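Local structure of leucine aminopeptidase (Fimbriiglobus ruber, 7D1B) at residues A[57-60]-A[61-65]; A[163-166]-A[167-171]; A[245-248]-A[249-252]. The protein probably acts as a zinc-dependent glutaminyl cyclase of the M28 peptidase family, closing the N-terminal glutamine of peptides into pyroglutamate. All coordinates share one frame; numbering follows the deposited sequence.

Interaction 1: residues A[57-60]-A[61-65]; sequences YVQQ and LCDIG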
ATOM      1  N   TYR A  57      14.150  -5.573   3.236  1.00 13.60           N
ATOM      2  CA  TYR A  57      13.718  -4.286   2.688  1.00 13.27           C
ATOM      3  C   TYR A  57      12.924  -3.479   3.715  1.00 12.81           C
ATOM      4  O   TYR A  57      13.056  -2.249   3.767  1.00 13.95           O
ATOM      5  CB  TYR A  57      12.933  -4.485   1.387  1.00 13.83           C
ATOM      6  CG  TYR A  57      13.774  -4.955   0.227  1.00 13.52           C
ATOM      7  CD1 TYR A  57      15.063  -4.481   0.048  1.00 16.51           C
ATOM      8  CD2 TYR A  57      13.272  -5.862  -0.695  1.00 13.92           C
ATOM      9  CE1 TYR A  57      15.830  -4.895  -1.020  1.00 16.40           C
ATOM     10  CE2 TYR A  57      14.029  -6.283  -1.771  1.00 14.27           C
ATOM     11  CZ  TYR A  57      15.315  -5.810  -1.924  1.00 13.99           C
ATOM     12  OH  TYR A  57      16.093  -6.224  -2.986  1.00 15.70           O
ATOM     13  N   VAL A  58      12.101  -4.141   4.543  1.00 12.93           N
ATOM     14  CA  VAL A  58      11.465  -3.403   5.644  1.00 13.11           C
ATOM     15  C   VAL A  58      12.529  -2.775   6.537  1.00 13.21           C
ATOM     16  O   VAL A  58      12.445  -1.596   6.911  1.00 14.13           O
ATOM     17  CB  VAL A  58      10.521  -4.291   6.473  1.00 13.53           C
ATOM     18  CG1 VAL A  58       9.941  -3.473   7.627  1.00 15.72           C
ATOM     19  CG2 VAL A  58       9.409  -4.860   5.613  1.00 14.46           C
ATOM     20  N   GLN A  59      13.525  -3.576   6.930  1.00 14.01           N
ATOM     21  CA  GLN A  59      14.579  -3.071   7.803  1.00 14.73           C
ATOM     22  C   GLN A  59      15.317  -1.909   7.150  1.00 14.84           C
ATOM     23  O   GLN A  59      15.650  -0.924   7.815  1.00 15.51           O
ATOM     24  CB  GLN A  59      15.550  -4.200   8.132  1.00 16.52           C
ATOM     25  CG  GLN A  59      16.607  -3.802   9.152  1.00 19.79           C
ATOM     26  CD  GLN A  59      16.012  -3.645  10.536  1.00 22.43           C
ATOM     27  OE1 GLN A  59      15.424  -4.589  11.071  1.00 23.51           O
ATOM     28  NE2 GLN A  59      16.145  -2.456  11.117  1.00 24.55           N
ATOM     29  N   GLN A  60      15.597  -2.009   5.852  1.00 14.98           N
ATOM     30  CA  GLN A  60      16.329  -0.949   5.165  1.00 15.41           C
ATOM     31  C   GLN A  60      15.557   0.364   5.194  1.00 15.14           C
ATOM     32  O   GLN A  60      16.114   1.443   5.487  1.00 16.17           O
ATOM     33  CB  GLN A  60      16.592  -1.378   3.722  1.00 17.37           C
ATOM     34  CG  GLN A  60      17.296  -0.319   2.908  1.00 20.27           C
ATOM     35  CD  GLN A  60      17.543  -0.714   1.462  1.00 21.89           C
ATOM     36  OE1 GLN A  60      17.210  -1.827   1.032  1.00 25.16           O
ATOM     37  NE2 GLN A  60      18.136   0.204   0.700  1.00 24.49           N
ATOM     38  N   LEU A  61      14.253   0.289   4.889  1.00 13.79           N
ATOM     39  CA  LEU A  61      13.444   1.504   4.899  1.00 14.45           C
ATOM     40  C   LEU A  61      13.341   2.072   6.308  1.00 13.64           C
ATOM     41  O   LEU A  61      13.474   3.285   6.507  1.00 14.87           O
ATOM     42  CB  LEU A  61      12.066   1.237   4.287  1.00 14.01           C
ATOM     43  CG  LEU A  61      12.077   0.880   2.796  1.00 14.13           C
ATOM     44  CD1 LEU A  61      10.682   0.534   2.334  1.00 15.57           C
ATOM     45  CD2 LEU A  61      12.637   2.021   1.953  1.00 16.98           C
ATOM     46  N   CYS A  62      13.146   1.214   7.311  1.00 14.00           N
ATOM     47  CA  CYS A  62      13.095   1.714   8.680  1.00 14.94           C
ATOM     48  C   CYS A  62      14.432   2.293   9.126  1.00 14.66           C
ATOM     49  O   CYS A  62      14.451   3.232   9.924  1.00 15.98           O
ATOM     50  CB  CYS A  62      12.627   0.628   9.647  1.00 14.70           C
ATOM     51  SG  CYS A  62      10.895   0.175   9.462  1.00 15.20           S
ATOM     52  N   ASP A  63      15.544   1.773   8.609  1.00 15.61           N
ATOM     53  CA  ASP A  63      16.865   2.265   8.973  1.00 16.89           C
ATOM     54  C   ASP A  63      17.134   3.656   8.426  1.00 16.80           C
ATOM     55  O   ASP A  63      18.087   4.298   8.870  1.00 18.95           O
ATOM     56  CB  ASP A  63      17.941   1.292   8.486  1.00 19.73           C
ATOM     57  CG  ASP A  63      18.060   0.055   9.361  1.00 23.45           C
ATOM     58  OD1 ASP A  63      17.462   0.008  10.453  1.00 26.04           O
ATOM     59  OD2 ASP A  63      18.764  -0.881   8.945  1.00 27.14           O
ATOM     60  N   ILE A  64      16.333   4.131   7.467  1.00 16.09           N
ATOM     61  CA  ILE A  64      16.398   5.557   7.121  1.00 17.21           C
ATOM     62  C   ILE A  64      16.078   6.452   8.314  1.00 17.45           C
ATOM     63  O   ILE A  64      16.550   7.594   8.390  1.00 20.16           O
ATOM     64  CB  ILE A  64      15.474   5.842   5.926  1.00 17.01           C
ATOM     65  CG1 ILE A  64      16.014   5.099   4.715  1.00 18.10           C
ATOM     66  CG2 ILE A  64      15.316   7.355   5.650  1.00 18.67           C
ATOM     67  CD1 ILE A  64      15.064   5.083   3.545  1.00 18.38           C
ATOM     68  N   GLY A  65      15.286   5.957   9.259  1.00 16.79           N
ATOM     69  CA  GLY A  65      14.661   6.789  10.257  1.00 17.16           C
ATOM     70  C   GLY A  65      13.274   7.152   9.763  1.00 15.79           C
ATOM     71  O   GLY A  65      12.838   6.707   8.695  1.00 15.90           O
TER
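L61 sits one helical turn beyond Y57, and its backbone N donates to Y57 O over 3.0 Å. Its side chain follows the same carbonyl, with L61 CG 3.4 Å from Y57 O. L61 is buried, its side chain touching T157 of helix 153-167 and Q77 of helix 72-87; between two helices an apolar residue leaves no polar atom to satisfy. Q59 and D63 pair on another flank of the same turn. Backbone and side chain both take part, since D63 N donates to Q59 O over 2.8 Å while Q59 NE2 donates to D63 OD1 over 2.9 Å. The Q59 chain starts out anti to its backbone N but bends at chi2 (71°), and this bend swings the amide along the helix toward the carboxylate. The acceptor lies in the plane of the amide, whereas the N-H comes down on OD1 from above the carboxylate, 37° out of its plane, and the two planes are 41° apart. This is the i to i+4 pairing of an α-helix, in the last turns of helix 51-63, where a neutral amide can hold an acid at a partly open surface. Q60 sets CG beside its own carbonyl carbon and from there runs out fully extended, its side chain touching V80 of helix 72-87. Q60 O receives a weak bond of 3.3 Å from I64 N. V58 CG1 lies 4.2 Å from C62 SG; V58 touches I318, and C62 touches P315 and R67. The C62 side chain is about 9 Å from that of D155, a zinc ligand, and about 13 Å from the zinc ion. G65 then leaves helical geometry with a positive phi, where a CB would crowd the preceding carbonyl O. Y57, buried, turns away from this turn and its OH hydrogen-bonds H168 NE2.

Interaction 2: residues A[163-166]-A[167-171]; sequences MMEL and AHHMK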
ATOM      1  N   MET A 163       6.591  -4.239  -2.430  1.00 11.01           N
ATOM      2  CA  MET A 163       6.817  -3.800  -3.808  1.00 11.37           C
ATOM      3  C   MET A 163       8.279  -3.969  -4.207  1.00 11.25           C
ATOM      4  O   MET A 163       8.575  -4.382  -5.336  1.00 11.56           O
ATOM      5  CB  MET A 163       6.400  -2.344  -3.995  1.00 11.69           C
ATOM      6  CG  MET A 163       4.931  -2.072  -3.892  1.00 12.62           C
ATOM      7  SD  MET A 163       4.694  -0.307  -3.903  1.00 12.98           S
ATOM      8  CE  MET A 163       2.925  -0.217  -3.595  1.00 14.06           C
ATOM      9  N   MET A 164       9.209  -3.643  -3.297  1.00 11.40           N
ATOM     10  CA  MET A 164      10.628  -3.853  -3.603  1.00 11.70           C
ATOM     11  C   MET A 164      10.913  -5.319  -3.896  1.00 11.37           C
ATOM     12  O   MET A 164      11.655  -5.634  -4.826  1.00 12.33           O
ATOM     13  CB  MET A 164      11.496  -3.352  -2.453  1.00 12.06           C
ATOM     14  CG  MET A 164      11.492  -1.840  -2.295  1.00 12.80           C
ATOM     15  SD  MET A 164      12.525  -1.274  -0.915  1.00 13.85           S
ATOM     16  CE  MET A 164      14.139  -1.419  -1.672  1.00 16.67           C
ATOM     17  N   GLU A 165      10.338  -6.229  -3.107  1.00 11.10           N
ATOM     18  CA  GLU A 165      10.525  -7.653  -3.381  1.00 11.22           C
ATOM     19  C   GLU A 165       9.896  -8.041  -4.716  1.00 11.34           C
ATOM     20  O   GLU A 165      10.527  -8.708  -5.545  1.00 11.52           O
ATOM     21  CB  GLU A 165       9.981  -8.515  -2.240  1.00 11.71           C
ATOM     22  CG  GLU A 165      10.003 -10.016  -2.566  1.00 12.46           C
ATOM     23  CD  GLU A 165      11.398 -10.561  -2.855  1.00 12.66           C
ATOM     24  OE1 GLU A 165      12.376  -9.949  -2.383  1.00 13.59           O
ATOM     25  OE2 GLU A 165      11.495 -11.621  -3.540  1.00 12.79           O
ATOM     26  N   LEU A 166       8.643  -7.639  -4.938  1.00 11.08           N
ATOM     27  CA  LEU A 166       7.946  -7.999  -6.166  1.00 11.19           C
ATOM     28  C   LEU A 166       8.694  -7.512  -7.391  1.00 11.10           C
ATOM     29  O   LEU A 166       8.667  -8.170  -8.442  1.00 11.43           O
ATOM     30  CB  LEU A 166       6.527  -7.415  -6.166  1.00 12.02           C
ATOM     31  CG  LEU A 166       5.525  -8.063  -5.215  1.00 11.81           C
ATOM     32  CD1 LEU A 166       4.233  -7.263  -5.212  1.00 14.50           C
ATOM     33  CD2 LEU A 166       5.264  -9.502  -5.599  1.00 14.68           C
ATOM     34  N   ALA A 167       9.358  -6.360  -7.289  1.00 11.38           N
ATOM     35  CA  ALA A 167      10.075  -5.817  -8.433  1.00 11.17           C
ATOM     36  C   ALA A 167      11.128  -6.769  -8.986  1.00 11.25           C
ATOM     37  O   ALA A 167      11.449  -6.679 -10.166  1.00 12.69           O
ATOM     38  CB  ALA A 167      10.718  -4.487  -8.046  1.00 13.08           C
ATOM     39  N   HIS A 168      11.705  -7.654  -8.158  1.00 11.69           N
ATOM     40  CA  HIS A 168      12.662  -8.628  -8.682  1.00 12.11           C
ATOM     41  C   HIS A 168      12.029  -9.572  -9.696  1.00 11.89           C
ATOM     42  O   HIS A 168      12.746 -10.135 -10.534  1.00 13.24           O
ATOM     43  CB  HIS A 168      13.279  -9.447  -7.555  1.00 13.09           C
ATOM     44  CG  HIS A 168      14.214  -8.662  -6.697  1.00 12.76           C
ATOM     45  ND1 HIS A 168      15.519  -8.415  -7.059  1.00 13.85           N
ATOM     46  CD2 HIS A 168      14.033  -8.059  -5.495  1.00 13.69           C
ATOM     47  CE1 HIS A 168      16.106  -7.702  -6.112  1.00 14.67           C
ATOM     48  NE2 HIS A 168      15.227  -7.469  -5.157  1.00 14.49           N
ATOM     49  N   HIS A 169      10.708  -9.757  -9.622  1.00 11.75           N
ATOM     50  CA  HIS A 169      10.008 -10.779 -10.383  1.00 11.89           C
ATOM     51  C   HIS A 169       9.188 -10.216 -11.523  1.00 11.41           C
ATOM     52  O   HIS A 169       8.868 -10.970 -12.442  1.00 11.72           O
ATOM     53  CB  HIS A 169       9.074 -11.556  -9.445  1.00 11.91           C
ATOM     54  CG  HIS A 169       9.770 -12.016  -8.208  1.00 12.16           C
ATOM     55  ND1 HIS A 169      10.441 -13.220  -8.127  1.00 13.45           N
ATOM     56  CD2 HIS A 169       9.959 -11.389  -7.022  1.00 12.65           C
ATOM     57  CE1 HIS A 169      10.998 -13.316  -6.929  1.00 13.12           C
ATOM     58  NE2 HIS A 169      10.730 -12.211  -6.245  1.00 12.98           N
ATOM     59  N   MET A 170       8.843  -8.919 -11.497  1.00 11.36           N
ATOM     60  CA  MET A 170       7.789  -8.406 -12.375  1.00 11.23           C
ATOM     61  C   MET A 170       8.085  -8.616 -13.855  1.00 10.81           C
ATOM     62  O   MET A 170       7.168  -8.950 -14.609  1.00 11.54           O
ATOM     63  CB  MET A 170       7.507  -6.931 -12.101  1.00 11.83           C
ATOM     64  CG  MET A 170       6.801  -6.661 -10.791  1.00 12.06           C
ATOM     65  SD  MET A 170       5.215  -7.514 -10.581  1.00 13.18           S
ATOM     66  CE  MET A 170       4.234  -6.618 -11.777  1.00 16.52           C
ATOM     67  N   LYS A 171       9.338  -8.422 -14.298  1.00 11.61           N
ATOM     68  CA  LYS A 171       9.598  -8.580 -15.729  1.00 12.11           C
ATOM     69  C   LYS A 171       9.478 -10.021 -16.185  1.00 11.61           C
ATOM     70  O   LYS A 171       9.431 -10.251 -17.398  1.00 12.79           O
ATOM     71  CB  LYS A 171      10.933  -7.967 -16.158  1.00 13.07           C
ATOM     72  CG  LYS A 171      10.946  -6.441 -16.175  1.00 14.28           C
ATOM     73  CD  LYS A 171       9.792  -5.813 -16.928  1.00 19.77           C
ATOM     74  CE  LYS A 171       9.762  -6.180 -18.397  1.00 21.15           C
ATOM     75  NZ  LYS A 171      10.406  -5.116 -19.226  1.00 20.53           N
TER
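E165 OE2 is gripped by two donors, H169 NE2 at 2.9 Å and the backbone N of D50. The histidine bond is almost straight, 176° at the hydrogen, and the oxygen lies in the plane of the imidazole. Seen from the glutamate the approach differs: the N-H meets OE2 from above the carboxylate, and the carboxylate and ring planes are 55° apart. The glutamate chain leaves the backbone with CG anti to N and then folds back at chi2 (60°), which carries the carboxylate along the helix to the histidine. Its other oxygen, OE1, forms a salt bridge with R53 of helix 51-63, so both oxygens of this buried acid are satisfied; the nearby arginine would be expected to stabilise a negative charge. Histidine suits position 169 because an N-H at the ring edge can point straight at the acid; H168 CB lies over one face of the H169 ring, 3.8 Å above the plane and toward the rim. The H168 side chain also touches R53 and L88.

The backbone tightens here. A167 N still donates to M163 O four residues back, but H168 N takes E165 O at 3.1 Å and H169 N takes L166 O at 2.8 Å, both three residues back and both from above the carbonyl plane. M170 N adds a weak bond to L166 O, and M170 CG lies 3.4 Å from L166 O. L166 and M170 offer their apolar chains to F181 of strand 178-184, as expected in the α/β fold of M28 peptidases, where helices such as 153-167 pack on a central mixed sheet.

Interaction 3: residues A[245-248]-A[249-252]; sequences EGYS and LRGA
Four backbone bonds, each from a residue to the carbonyl four places back, wind E245 to A252 into the short helix 246-251. L249 N donates to E245 O over 3.0 Å, in the carbonyl plane, and R250 N, G251 N and A252 N follow on G246, Y247 and S248. E245 is the N-cap: its side chain curls over the first turn, OE2 accepting from Y247 N at 2.9 Å and OE1 from S248 N at 2.8 Å. S248 OG donates to the anti lone pair of E245 OE1, which also accepts from H287 NE2, while OE2 takes V283 N. R250, exposed, bends at chi3 and lays its guanidinium over G246 O, 3.4 Å from CZ. Glycine suits position 246, for a CB there would collide with R250 NH1. R250 NH2 stands 3.3 Å above one face of the Y247 ring, near its rim, in an off-centre cation-pi contact with the planes 76° apart; NH2 also forms a salt bridge with D282. An alanine in place of Y247 would remove the ring under NH2 and would probably leave the guanidinium held on that side mainly by D282, with a gap beside I288 and L284.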
ATOM      1  N   GLU A 245     -13.430  -5.565   4.809  1.00 17.90           N
ATOM      2  CA  GLU A 245     -14.060  -4.368   5.367  1.00 19.78           C
ATOM      3  C   GLU A 245     -15.000  -3.732   4.370  1.00 17.58           C
ATOM      4  O   GLU A 245     -14.972  -4.035   3.176  1.00 15.11           O
ATOM      5  CB  GLU A 245     -13.145  -3.340   6.048  1.00 19.05           C
ATOM      6  CG  GLU A 245     -12.198  -2.540   5.147  1.00 17.03           C
ATOM      7  CD  GLU A 245     -12.876  -1.425   4.339  1.00 13.90           C
ATOM      8  OE1 GLU A 245     -12.622  -1.371   3.122  1.00 12.80           O
ATOM      9  OE2 GLU A 245     -13.678  -0.637   4.895  1.00 15.18           O
ATOM     10  N   GLY A 246     -15.881  -2.891   4.906  1.00 19.82           N
ATOM     11  CA  GLY A 246     -17.082  -2.539   4.184  1.00 19.91           C
ATOM     12  C   GLY A 246     -16.850  -1.709   2.942  1.00 16.20           C
ATOM     13  O   GLY A 246     -17.548  -1.887   1.943  1.00 17.52           O
ATOM     14  N   TYR A 247     -15.920  -0.745   2.986  1.00 14.35           N
ATOM     15  CA  TYR A 247     -15.753   0.061   1.780  1.00 14.15           C
ATOM     16  C   TYR A 247     -15.246  -0.792   0.624  1.00 13.48           C
ATOM     17  O   TYR A 247     -15.660  -0.601  -0.526  1.00 13.94           O
ATOM     18  CB  TYR A 247     -14.834   1.247   2.039  1.00 13.96           C
ATOM     19  CG  TYR A 247     -15.441   2.264   2.962  1.00 15.64           C
ATOM     20  CD1 TYR A 247     -16.487   3.074   2.545  1.00 20.31           C
ATOM     21  CD2 TYR A 247     -14.957   2.426   4.246  1.00 16.38           C
ATOM     22  CE1 TYR A 247     -17.041   4.031   3.399  1.00 22.42           C
ATOM     23  CE2 TYR A 247     -15.496   3.374   5.108  1.00 19.65           C
ATOM     24  CZ  TYR A 247     -16.544   4.160   4.679  1.00 22.57           C
ATOM     25  OH  TYR A 247     -17.087   5.096   5.530  1.00 27.42           O
ATOM     26  N   SER A 248     -14.368  -1.753   0.927  1.00 12.51           N
ATOM     27  CA  SER A 248     -13.852  -2.680  -0.077  1.00 12.76           C
ATOM     28  C   SER A 248     -14.959  -3.569  -0.614  1.00 11.97           C
ATOM     29  O   SER A 248     -15.081  -3.768  -1.828  1.00 12.41           O
ATOM     30  CB  SER A 248     -12.792  -3.564   0.570  1.00 12.79           C
ATOM     31  OG  SER A 248     -11.690  -2.796   1.023  1.00 12.68           O
ATOM     32  N   LEU A 249     -15.779  -4.122   0.287  1.00 12.54           N
ATOM     33  CA  LEU A 249     -16.887  -4.968  -0.143  1.00 13.35           C
ATOM     34  C   LEU A 249     -17.858  -4.201  -1.030  1.00 13.76           C
ATOM     35  O   LEU A 249     -18.314  -4.715  -2.059  1.00 14.04           O
ATOM     36  CB  LEU A 249     -17.640  -5.520   1.067  1.00 13.88           C
ATOM     37  CG  LEU A 249     -16.942  -6.641   1.815  1.00 13.41           C
ATOM     38  CD1 LEU A 249     -17.598  -6.851   3.167  1.00 15.57           C
ATOM     39  CD2 LEU A 249     -16.907  -7.924   0.996  1.00 15.04           C
ATOM     40  N   ARG A 250     -18.199  -2.972  -0.645  1.00 14.71           N
ATOM     41  CA  ARG A 250     -19.191  -2.225  -1.409  1.00 15.21           C
ATOM     42  C   ARG A 250     -18.619  -1.731  -2.726  1.00 15.16           C
ATOM     43  O   ARG A 250     -19.322  -1.696  -3.741  1.00 17.58           O
ATOM     44  CB  ARG A 250     -19.736  -1.072  -0.569  1.00 17.41           C
ATOM     45  CG  ARG A 250     -20.601  -1.576   0.587  1.00 20.73           C
ATOM     46  CD  ARG A 250     -21.279  -0.444   1.346  1.00 23.51           C
ATOM     47  NE  ARG A 250     -20.317   0.464   1.974  1.00 24.06           N
ATOM     48  CZ  ARG A 250     -19.816   0.304   3.200  1.00 25.61           C
ATOM     49  NH1 ARG A 250     -20.190  -0.728   3.957  1.00 26.42           N
ATOM     50  NH2 ARG A 250     -18.944   1.183   3.672  1.00 27.37           N
ATOM     51  N   GLY A 251     -17.346  -1.338  -2.734  1.00 14.02           N
ATOM     52  CA  GLY A 251     -16.777  -0.739  -3.923  1.00 14.65           C
ATOM     53  C   GLY A 251     -16.262  -1.733  -4.932  1.00 13.74           C
ATOM     54  O   GLY A 251     -16.178  -1.400  -6.118  1.00 15.32           O
ATOM     55  N   ALA A 252     -15.923  -2.947  -4.500  1.00 13.13           N
ATOM     56  CA  ALA A 252     -15.178  -3.843  -5.381  1.00 13.17           C
ATOM     57  C   ALA A 252     -15.527  -5.306  -5.127  1.00 12.54           C
ATOM     58  O   ALA A 252     -14.634  -6.127  -4.879  1.00 12.40           O
ATOM     59  CB  ALA A 252     -13.683  -3.598  -5.185  1.00 13.91           C
TER

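Overall arrangement
Interaction 1 lies on helix 51-63; interaction 2 runs from the neighbouring helix 153-167 into the following loop. They touch: Y57 OH and H168 NE2 are 2.6 Å apart, a probable hydrogen bond, and Y57 CD2 packs 3.5 Å from M164 CB. Interaction 2 is the more buried, and there an acid pairs with an arginine in a salt bridge and with a histidine by a hydrogen bond; interaction 1, partly exposed, pairs an acid with a neutral amide. Interaction 3 stands apart, its centre about 32 Å from that of interaction 1, on the opposite side of the chain's centre. Its acid closes the start of a helix, whereas interactions 1 and 2 lie toward helix ends.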